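Local coordinates for DotU family type IV/VI secretion system protein (Acinetobacter baumannii, PDB 6Y4R), which forms the cytoplasmic domain of TssL, a key component of the bacterial type VI secretion system, at residues 24-38 with 80-94. Numbering follows the deposited sequence.
Sequences PADPQRFREKILDLL and NLQNSWLISPLQLSL
R31 lays its aliphatic stem against the six-membered ring of W85, with CB 3.5 Å from W85 CZ3 and CG nearly as close. In this all-helical DotU-family domain, helix 27-47 runs across two short consecutive helices, 79-85 and 90-95, and the turn joining them faces R31. The axes of 27-38 and 80-85 approach to 9.8 Å at -58°, an ordinary spacing for packed helices. Segment 90-94 stands further off, at 12.9 Å between axes, and its apolar contacts come from I34, L35 and L38. At the N-terminal end of helix 27-47, L81 splits its two methyls between prolines: CD2 meets P24 CD at 3.6 Å, while CD1 touches P27 CB. P24 CG in turn sits over the centre of one face of the F30 ring. The F30 and W85 side chains cross at about a right angle, CD2 meeting CZ3. W85 NE1 is hydrogen-bonded to D67 of helix 52-71, which restrains the turn of the indole. Further along, I34 CG2 touches L90 CD1 at 3.6 Å, L35 CD2 meets L90 CD2, and L38 CD1 packs on L94 CD1 at 3.9 Å. Because the R31 chain is extended from CG to NE, its guanidinium passes W85 and arrives at the interhelix turn. There NH2 donates to the backbone carbonyl S88 O over 3.1 Å, bent to 148° at the hydrogen, with the donor tilted 29° from the carbonyl plane.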
ATOM      1  N   PRO A  24      -2.057 -12.576  12.981  1.00 39.09           N
ATOM      2  CA  PRO A  24      -0.823 -13.364  12.867  1.00 38.79           C
ATOM      3  C   PRO A  24      -0.440 -13.972  14.208  1.00 37.82           C
ATOM      4  O   PRO A  24      -0.462 -13.299  15.245  1.00 35.98           O
ATOM      5  CB  PRO A  24       0.214 -12.330  12.404  1.00 38.96           C
ATOM      6  CG  PRO A  24      -0.579 -11.252  11.724  1.00 33.90           C
ATOM      7  CD  PRO A  24      -1.905 -11.208  12.449  1.00 39.13           C
ATOM      8  N   ALA A  25      -0.089 -15.260  14.178  1.00 25.70           N
ATOM      9  CA  ALA A  25       0.273 -15.966  15.405  1.00 41.57           C
ATOM     10  C   ALA A  25       1.570 -15.422  15.993  1.00 38.85           C
ATOM     11  O   ALA A  25       1.715 -15.325  17.220  1.00 26.11           O
ATOM     12  CB  ALA A  25       0.385 -17.468  15.130  1.00 27.48           C
ATOM     13  N   ASP A  26       2.497 -15.029  15.123  1.00 36.89           N
ATOM     14  CA  ASP A  26       3.816 -14.512  15.484  1.00 39.86           C
ATOM     15  C   ASP A  26       3.961 -13.145  14.816  1.00 43.87           C
ATOM     16  O   ASP A  26       4.211 -13.066  13.596  1.00 49.21           O
ATOM     17  CB  ASP A  26       4.891 -15.496  15.022  1.00 40.60           C
ATOM     18  CG  ASP A  26       6.249 -15.207  15.583  1.00 49.67           C
ATOM     19  OD1 ASP A  26       6.492 -14.066  16.050  1.00 57.83           O
ATOM     20  OD2 ASP A  26       7.086 -16.136  15.557  1.00 49.93           O
ATOM     21  N   PRO A  27       3.746 -12.047  15.558  1.00 39.16           N
ATOM     22  CA  PRO A  27       3.847 -10.713  14.940  1.00 37.43           C
ATOM     23  C   PRO A  27       5.195 -10.421  14.278  1.00 32.07           C
ATOM     24  O   PRO A  27       5.218  -9.824  13.194  1.00 36.90           O
ATOM     25  CB  PRO A  27       3.564  -9.763  16.113  1.00 34.54           C
ATOM     26  CG  PRO A  27       2.781 -10.570  17.095  1.00 29.55           C
ATOM     27  CD  PRO A  27       2.893 -12.041  16.759  1.00 30.18           C
ATOM     28  N   GLN A  28       6.319 -10.779  14.918  1.00 33.90           N
ATOM     29  CA  GLN A  28       7.640 -10.454  14.368  1.00 36.75           C
ATOM     30  C   GLN A  28       8.039 -11.371  13.217  1.00 35.50           C
ATOM     31  O   GLN A  28       8.805 -10.964  12.335  1.00 38.41           O
ATOM     32  CB  GLN A  28       8.709 -10.483  15.461  1.00 39.31           C
ATOM     33  CG  GLN A  28       9.049  -9.116  16.068  1.00 49.44           C
ATOM     34  CD  GLN A  28       9.570  -8.101  15.035  1.00 54.77           C
ATOM     35  OE1 GLN A  28      10.151  -8.476  14.005  1.00 54.44           O
ATOM     36  NE2 GLN A  28       9.411  -6.811  15.341  1.00 56.52           N
ATOM     37  N   ARG A  29       7.572 -12.612  13.214  1.00 34.57           N
ATOM     38  CA  ARG A  29       7.766 -13.432  12.029  1.00 34.64           C
ATOM     39  C   ARG A  29       6.944 -12.880  10.870  1.00 36.74           C
ATOM     40  O   ARG A  29       7.385 -12.898   9.712  1.00 43.76           O
ATOM     41  CB  ARG A  29       7.376 -14.884  12.329  1.00 36.20           C
ATOM     42  CG  ARG A  29       7.590 -15.811  11.149  1.00 37.75           C
ATOM     43  CD  ARG A  29       7.094 -17.209  11.329  1.00 41.87           C
ATOM     44  NE  ARG A  29       5.743 -17.308  11.886  1.00 42.68           N
ATOM     45  CZ  ARG A  29       5.245 -18.383  12.492  1.00 36.66           C
ATOM     46  NH1 ARG A  29       5.988 -19.460  12.613  1.00 32.65           N
ATOM     47  NH2 ARG A  29       4.008 -18.355  12.958  1.00 31.95           N
ATOM     48  N   PHE A  30       5.737 -12.398  11.174  1.00 29.16           N
ATOM     49  CA  PHE A  30       4.897 -11.738  10.186  1.00 28.17           C
ATOM     50  C   PHE A  30       5.598 -10.527   9.572  1.00 25.11           C
ATOM     51  O   PHE A  30       5.481 -10.273   8.368  1.00 30.84           O
ATOM     52  CB  PHE A  30       3.569 -11.347  10.849  1.00 32.03           C
ATOM     53  CG  PHE A  30       2.596 -10.668   9.926  1.00 32.39           C
ATOM     54  CD1 PHE A  30       1.879 -11.393   8.990  1.00 29.21           C
ATOM     55  CD2 PHE A  30       2.419  -9.291   9.984  1.00 22.34           C
ATOM     56  CE1 PHE A  30       0.975 -10.750   8.134  1.00 28.69           C
ATOM     57  CE2 PHE A  30       1.530  -8.652   9.144  1.00 32.53           C
ATOM     58  CZ  PHE A  30       0.800  -9.385   8.208  1.00 25.12           C
ATOM     59  N   ARG A  31       6.351  -9.774  10.374  1.00 28.46           N
ATOM     60  CA  ARG A  31       6.959  -8.547   9.854  1.00 31.13           C
ATOM     61  C   ARG A  31       8.121  -8.860   8.917  1.00 31.70           C
ATOM     62  O   ARG A  31       8.317  -8.167   7.905  1.00 28.34           O
ATOM     63  CB  ARG A  31       7.466  -7.670  11.003  1.00 31.32           C
ATOM     64  CG  ARG A  31       7.981  -6.274  10.585  1.00 26.00           C
ATOM     65  CD  ARG A  31       8.670  -5.662  11.765  1.00 23.60           C
ATOM     66  NE  ARG A  31       8.969  -4.244  11.575  1.00 23.54           N
ATOM     67  CZ  ARG A  31      10.197  -3.732  11.486  1.00 27.86           C
ATOM     68  NH1 ARG A  31      11.245  -4.522  11.570  1.00 25.43           N
ATOM     69  NH2 ARG A  31      10.350  -2.434  11.343  1.00 29.16           N
ATOM     70  N   GLU A  32       8.943  -9.856   9.277  1.00 31.89           N
ATOM     71  CA  GLU A  32      10.037 -10.281   8.408  1.00 39.46           C
ATOM     72  C   GLU A  32       9.518 -10.955   7.143  1.00 34.89           C
ATOM     73  O   GLU A  32      10.207 -10.948   6.118  1.00 27.76           O
ATOM     74  CB  GLU A  32      10.993 -11.194   9.196  1.00 53.21           C
ATOM     75  CG  GLU A  32      11.922 -12.156   8.399  1.00 69.18           C
ATOM     76  CD  GLU A  32      12.705 -11.509   7.240  1.00 83.38           C
ATOM     77  OE1 GLU A  32      12.623 -12.040   6.108  1.00 88.95           O
ATOM     78  OE2 GLU A  32      13.391 -10.477   7.446  1.00 86.62           O
ATOM     79  N   LYS A  33       8.302 -11.499   7.172  1.00 33.14           N
ATOM     80  CA  LYS A  33       7.736 -12.048   5.945  1.00 32.19           C
ATOM     81  C   LYS A  33       7.368 -10.934   4.971  1.00 32.64           C
ATOM     82  O   LYS A  33       7.591 -11.070   3.760  1.00 33.91           O
ATOM     83  CB  LYS A  33       6.530 -12.930   6.280  1.00 26.68           C
ATOM     84  CG  LYS A  33       6.048 -13.779   5.139  1.00 32.69           C
ATOM     85  CD  LYS A  33       4.615 -14.241   5.372  1.00 44.66           C
ATOM     86  CE  LYS A  33       4.537 -15.156   6.617  1.00 49.38           C
ATOM     87  NZ  LYS A  33       3.198 -15.822   6.801  1.00 46.73           N
ATOM     88  N   ILE A  34       6.864  -9.805   5.493  1.00 33.11           N
ATOM     89  CA  ILE A  34       6.584  -8.615   4.677  1.00 33.17           C
ATOM     90  C   ILE A  34       7.872  -8.040   4.090  1.00 37.29           C
ATOM     91  O   ILE A  34       7.930  -7.681   2.904  1.00 36.66           O
ATOM     92  CB  ILE A  34       5.852  -7.550   5.522  1.00 31.21           C
ATOM     93  CG1 ILE A  34       4.527  -8.088   6.102  1.00 27.50           C
ATOM     94  CG2 ILE A  34       5.665  -6.242   4.723  1.00 22.70           C
ATOM     95  CD1 ILE A  34       3.470  -8.398   5.076  1.00 35.74           C
ATOM     96  N   LEU A  35       8.923  -7.921   4.916  1.00 41.31           N
ATOM     97  CA  LEU A  35      10.179  -7.363   4.415  1.00 37.12           C
ATOM     98  C   LEU A  35      10.783  -8.236   3.326  1.00 38.51           C
ATOM     99  O   LEU A  35      11.315  -7.722   2.336  1.00 43.97           O
ATOM    100  CB  LEU A  35      11.184  -7.173   5.552  1.00 31.53           C
ATOM    101  CG  LEU A  35      10.814  -6.202   6.672  1.00 30.76           C
ATOM    102  CD1 LEU A  35      11.779  -6.351   7.864  1.00 26.24           C
ATOM    103  CD2 LEU A  35      10.781  -4.778   6.142  1.00 27.51           C
ATOM    104  N   ASP A  36      10.684  -9.559   3.463  1.00 41.33           N
ATOM    105  CA  ASP A  36      11.242 -10.418   2.426  1.00 48.57           C
ATOM    106  C   ASP A  36      10.369 -10.411   1.179  1.00 42.07           C
ATOM    107  O   ASP A  36      10.886 -10.571   0.069  1.00 43.63           O
ATOM    108  CB  ASP A  36      11.428 -11.843   2.953  1.00 62.98           C
ATOM    109  CG  ASP A  36      12.256 -12.713   2.013  1.00 73.99           C
ATOM    110  OD1 ASP A  36      13.081 -12.162   1.250  1.00 74.63           O
ATOM    111  OD2 ASP A  36      12.077 -13.951   2.034  1.00 80.04           O
ATOM    112  N   LEU A  37       9.063 -10.171   1.329  1.00 36.40           N
ATOM    113  CA  LEU A  37       8.211 -10.083   0.152  1.00 33.43           C
ATOM    114  C   LEU A  37       8.437  -8.794  -0.600  1.00 27.73           C
ATOM    115  O   LEU A  37       8.222  -8.756  -1.818  1.00 30.37           O
ATOM    116  CB  LEU A  37       6.733 -10.134   0.517  1.00 30.71           C
ATOM    117  CG  LEU A  37       6.110 -11.421   1.024  1.00 31.99           C
ATOM    118  CD1 LEU A  37       4.731 -11.048   1.557  1.00 29.43           C
ATOM    119  CD2 LEU A  37       6.066 -12.509  -0.046  1.00 31.31           C
ATOM    120  N   LEU A  38       8.833  -7.724   0.109  1.00 33.98           N
ATOM    121  CA  LEU A  38       9.142  -6.474  -0.583  1.00 37.34           C
ATOM    122  C   LEU A  38      10.485  -6.523  -1.298  1.00 28.32           C
ATOM    123  O   LEU A  38      10.631  -5.904  -2.354  1.00 29.29           O
ATOM    124  CB  LEU A  38       9.088  -5.275   0.376  1.00 25.73           C
ATOM    125  CG  LEU A  38       7.790  -5.023   1.158  1.00 24.42           C
ATOM    126  CD1 LEU A  38       8.019  -4.045   2.296  1.00 23.84           C
ATOM    127  CD2 LEU A  38       6.690  -4.506   0.231  1.00 23.91           C
ATOM    128  N   ASN A  80      -1.530  -7.437  20.613  1.00 26.71           N
ATOM    129  CA  ASN A  80      -0.105  -7.782  20.589  1.00 27.48           C
ATOM    130  C   ASN A  80       0.548  -7.536  19.240  1.00 28.34           C
ATOM    131  O   ASN A  80       1.728  -7.176  19.198  1.00 36.43           O
ATOM    132  CB  ASN A  80       0.145  -9.235  21.009  1.00 31.61           C
ATOM    133  CG  ASN A  80      -0.213  -9.509  22.453  1.00 44.39           C
ATOM    134  OD1 ASN A  80      -0.150  -8.607  23.303  1.00 46.52           O
ATOM    135  ND2 ASN A  80      -0.573 -10.760  22.750  1.00 50.50           N
ATOM    136  N   LEU A  81      -0.187  -7.670  18.135  1.00 30.43           N
ATOM    137  CA  LEU A  81       0.423  -7.365  16.843  1.00 29.50           C
ATOM    138  C   LEU A  81       0.630  -5.870  16.678  1.00 30.34           C
ATOM    139  O   LEU A  81       1.640  -5.437  16.109  1.00 25.30           O
ATOM    140  CB  LEU A  81      -0.416  -7.923  15.701  1.00 29.79           C
ATOM    141  CG  LEU A  81      -0.175  -7.332  14.308  1.00 29.57           C
ATOM    142  CD1 LEU A  81       1.144  -7.807  13.731  1.00 23.85           C
ATOM    143  CD2 LEU A  81      -1.320  -7.786  13.425  1.00 28.54           C
ATOM    144  N   GLN A  82      -0.301  -5.068  17.196  1.00 39.59           N
ATOM    145  CA  GLN A  82      -0.137  -3.618  17.156  1.00 23.05           C
ATOM    146  C   GLN A  82       1.012  -3.181  18.057  1.00 23.40           C
ATOM    147  O   GLN A  82       1.823  -2.337  17.669  1.00 43.37           O
ATOM    148  CB  GLN A  82      -1.451  -2.935  17.540  1.00 23.64           C
ATOM    149  CG  GLN A  82      -2.606  -3.264  16.560  1.00 23.46           C
ATOM    150  CD  GLN A  82      -3.964  -2.750  17.017  1.00 24.34           C
ATOM    151  OE1 GLN A  82      -4.319  -2.850  18.190  1.00 29.07           O
ATOM    152  NE2 GLN A  82      -4.729  -2.204  16.090  1.00 24.39           N
ATOM    153  N   ASN A  83       1.137  -3.782  19.242  1.00 23.89           N
ATOM    154  CA  ASN A  83       2.197  -3.377  20.164  1.00 33.31           C
ATOM    155  C   ASN A  83       3.593  -3.713  19.657  1.00 34.60           C
ATOM    156  O   ASN A  83       4.559  -3.028  20.021  1.00 40.57           O
ATOM    157  CB  ASN A  83       1.993  -3.989  21.539  1.00 31.41           C
ATOM    158  CG  ASN A  83       0.969  -3.248  22.359  1.00 40.37           C
ATOM    159  OD1 ASN A  83       0.807  -2.023  22.221  1.00 54.19           O
ATOM    160  ND2 ASN A  83       0.321  -3.963  23.274  1.00 30.57           N
ATOM    161  N   SER A  84       3.746  -4.805  18.909  1.00 23.67           N
ATOM    162  CA  SER A  84       5.050  -5.060  18.310  1.00 23.64           C
ATOM    163  C   SER A  84       5.274  -4.197  17.065  1.00 26.05           C
ATOM    164  O   SER A  84       6.407  -3.792  16.781  1.00 30.56           O
ATOM    165  CB  SER A  84       5.227  -6.552  18.034  1.00 24.71           C
ATOM    166  OG  SER A  84       4.505  -6.977  16.900  1.00 28.75           O
ATOM    167  N   TRP A  85       4.217  -3.881  16.323  1.00 24.40           N
ATOM    168  CA  TRP A  85       4.393  -3.133  15.085  1.00 27.03           C
ATOM    169  C   TRP A  85       4.748  -1.677  15.358  1.00 28.28           C
ATOM    170  O   TRP A  85       5.588  -1.101  14.656  1.00 38.95           O
ATOM    171  CB  TRP A  85       3.122  -3.227  14.238  1.00 31.75           C
ATOM    172  CG  TRP A  85       3.318  -2.962  12.767  1.00 32.44           C
ATOM    173  CD1 TRP A  85       3.117  -1.780  12.104  1.00 31.04           C
ATOM    174  CD2 TRP A  85       3.732  -3.913  11.773  1.00 28.18           C
ATOM    175  NE1 TRP A  85       3.377  -1.941  10.760  1.00 29.55           N
ATOM    176  CE2 TRP A  85       3.759  -3.239  10.534  1.00 25.06           C
ATOM    177  CE3 TRP A  85       4.071  -5.273  11.811  1.00 26.43           C
ATOM    178  CZ2 TRP A  85       4.124  -3.876   9.347  1.00 26.15           C
ATOM    179  CZ3 TRP A  85       4.432  -5.901  10.636  1.00 24.10           C
ATOM    180  CH2 TRP A  85       4.462  -5.204   9.422  1.00 27.81           C
ATOM    181  N   LEU A  86       4.129  -1.065  16.379  1.00 26.07           N
ATOM    182  CA  LEU A  86       4.312   0.366  16.639  1.00 23.79           C
ATOM    183  C   LEU A  86       5.745   0.704  17.049  1.00 24.41           C
ATOM    184  O   LEU A  86       6.139   1.878  16.995  1.00 29.71           O
ATOM    185  CB  LEU A  86       3.298   0.827  17.691  1.00 24.40           C
ATOM    186  CG  LEU A  86       3.422   0.302  19.122  1.00 30.32           C
ATOM    187  CD1 LEU A  86       4.454   1.060  19.988  1.00 25.98           C
ATOM    188  CD2 LEU A  86       2.052   0.226  19.791  1.00 25.38           C
ATOM    189  N   ILE A  87       6.525  -0.296  17.460  1.00 24.49           N
ATOM    190  CA  ILE A  87       7.948  -0.101  17.729  1.00 36.30           C
ATOM    191  C   ILE A  87       8.638   0.551  16.538  1.00 33.28           C
ATOM    192  O   ILE A  87       9.473   1.454  16.682  1.00 26.69           O
ATOM    193  CB  ILE A  87       8.609  -1.442  18.088  1.00 31.67           C
ATOM    194  CG1 ILE A  87       8.023  -1.999  19.389  1.00 31.29           C
ATOM    195  CG2 ILE A  87      10.119  -1.270  18.181  1.00 34.49           C
ATOM    196  CD1 ILE A  87       8.020  -0.973  20.515  1.00 36.79           C
ATOM    197  N   SER A  88       8.349   0.041  15.330  1.00 29.58           N
ATOM    198  CA  SER A  88       8.868   0.610  14.091  1.00 26.50           C
ATOM    199  C   SER A  88       7.895   0.305  12.970  1.00 28.96           C
ATOM    200  O   SER A  88       7.964  -0.771  12.368  1.00 39.48           O
ATOM    201  CB  SER A  88      10.248   0.058  13.742  1.00 29.31           C
ATOM    202  OG  SER A  88      10.815   0.857  12.713  1.00 38.08           O
ATOM    203  N   PRO A  89       6.999   1.211  12.639  1.00 23.28           N
ATOM    204  CA  PRO A  89       6.177   0.997  11.446  1.00 31.46           C
ATOM    205  C   PRO A  89       7.036   1.080  10.201  1.00 34.96           C
ATOM    206  O   PRO A  89       8.075   1.744  10.179  1.00 42.34           O
ATOM    207  CB  PRO A  89       5.125   2.110  11.510  1.00 22.63           C
ATOM    208  CG  PRO A  89       5.276   2.738  12.875  1.00 23.35           C
ATOM    209  CD  PRO A  89       6.612   2.384  13.425  1.00 23.80           C
ATOM    210  N   LEU A  90       6.611   0.359   9.160  1.00 30.75           N
ATOM    211  CA  LEU A  90       7.458   0.202   7.971  1.00 27.69           C
ATOM    212  C   LEU A  90       7.617   1.512   7.201  1.00 34.04           C
ATOM    213  O   LEU A  90       8.608   1.700   6.479  1.00 28.74           O
ATOM    214  CB  LEU A  90       6.889  -0.862   7.046  1.00 27.47           C
ATOM    215  CG  LEU A  90       6.898  -2.267   7.627  1.00 26.64           C
ATOM    216  CD1 LEU A  90       6.374  -3.316   6.619  1.00 26.30           C
ATOM    217  CD2 LEU A  90       8.292  -2.602   8.120  1.00 22.84           C
ATOM    218  N   GLN A  91       6.653   2.424   7.334  1.00 38.28           N
ATOM    219  CA  GLN A  91       6.830   3.746   6.755  1.00 32.51           C
ATOM    220  C   GLN A  91       8.010   4.449   7.383  1.00 41.32           C
ATOM    221  O   GLN A  91       8.797   5.098   6.686  1.00 46.75           O
ATOM    222  CB  GLN A  91       5.571   4.590   6.937  1.00 28.91           C
ATOM    223  CG  GLN A  91       4.558   4.485   5.807  1.00 29.44           C
ATOM    224  CD  GLN A  91       5.025   5.248   4.554  1.00 37.61           C
ATOM    225  OE1 GLN A  91       5.482   6.395   4.632  1.00 42.37           O
ATOM    226  NE2 GLN A  91       4.900   4.610   3.398  1.00 39.68           N
ATOM    227  N   LEU A  92       8.200   4.253   8.688  1.00 46.94           N
ATOM    228  CA  LEU A  92       9.264   4.938   9.409  1.00 38.44           C
ATOM    229  C   LEU A  92      10.573   4.178   9.274  1.00 33.47           C
ATOM    230  O   LEU A  92      11.641   4.782   9.103  1.00 26.48           O
ATOM    231  CB  LEU A  92       8.865   5.057  10.883  1.00 25.20           C
ATOM    232  CG  LEU A  92       9.820   5.680  11.892  1.00 28.19           C
ATOM    233  CD1 LEU A  92       9.846   7.181  11.694  1.00 27.60           C
ATOM    234  CD2 LEU A  92       9.437   5.347  13.309  1.00 26.49           C
ATOM    235  N   SER A  93      10.483   2.846   9.247  1.00 27.24           N
ATOM    236  CA  SER A  93      11.675   2.013   9.129  1.00 30.96           C
ATOM    237  C   SER A  93      12.273   2.093   7.728  1.00 36.32           C
ATOM    238  O   SER A  93      13.484   2.311   7.581  1.00 43.49           O
ATOM    239  CB  SER A  93      11.338   0.569   9.542  1.00 25.09           C
ATOM    240  OG  SER A  93      12.389  -0.351   9.282  1.00 25.84           O
ATOM    241  N   LEU A  94      11.440   2.003   6.690  1.00 34.61           N
ATOM    242  CA  LEU A  94      11.960   1.942   5.325  1.00 38.35           C
ATOM    243  C   LEU A  94      12.045   3.298   4.633  1.00 41.08           C
ATOM    244  O   LEU A  94      12.854   3.465   3.713  1.00 26.94           O
ATOM    245  CB  LEU A  94      11.086   1.028   4.455  1.00 31.47           C
ATOM    246  CG  LEU A  94      10.947  -0.437   4.854  1.00 24.80           C
ATOM    247  CD1 LEU A  94      10.212  -1.236   3.771  1.00 24.45           C
ATOM    248  CD2 LEU A  94      12.324  -1.039   5.112  1.00 25.98           C
TER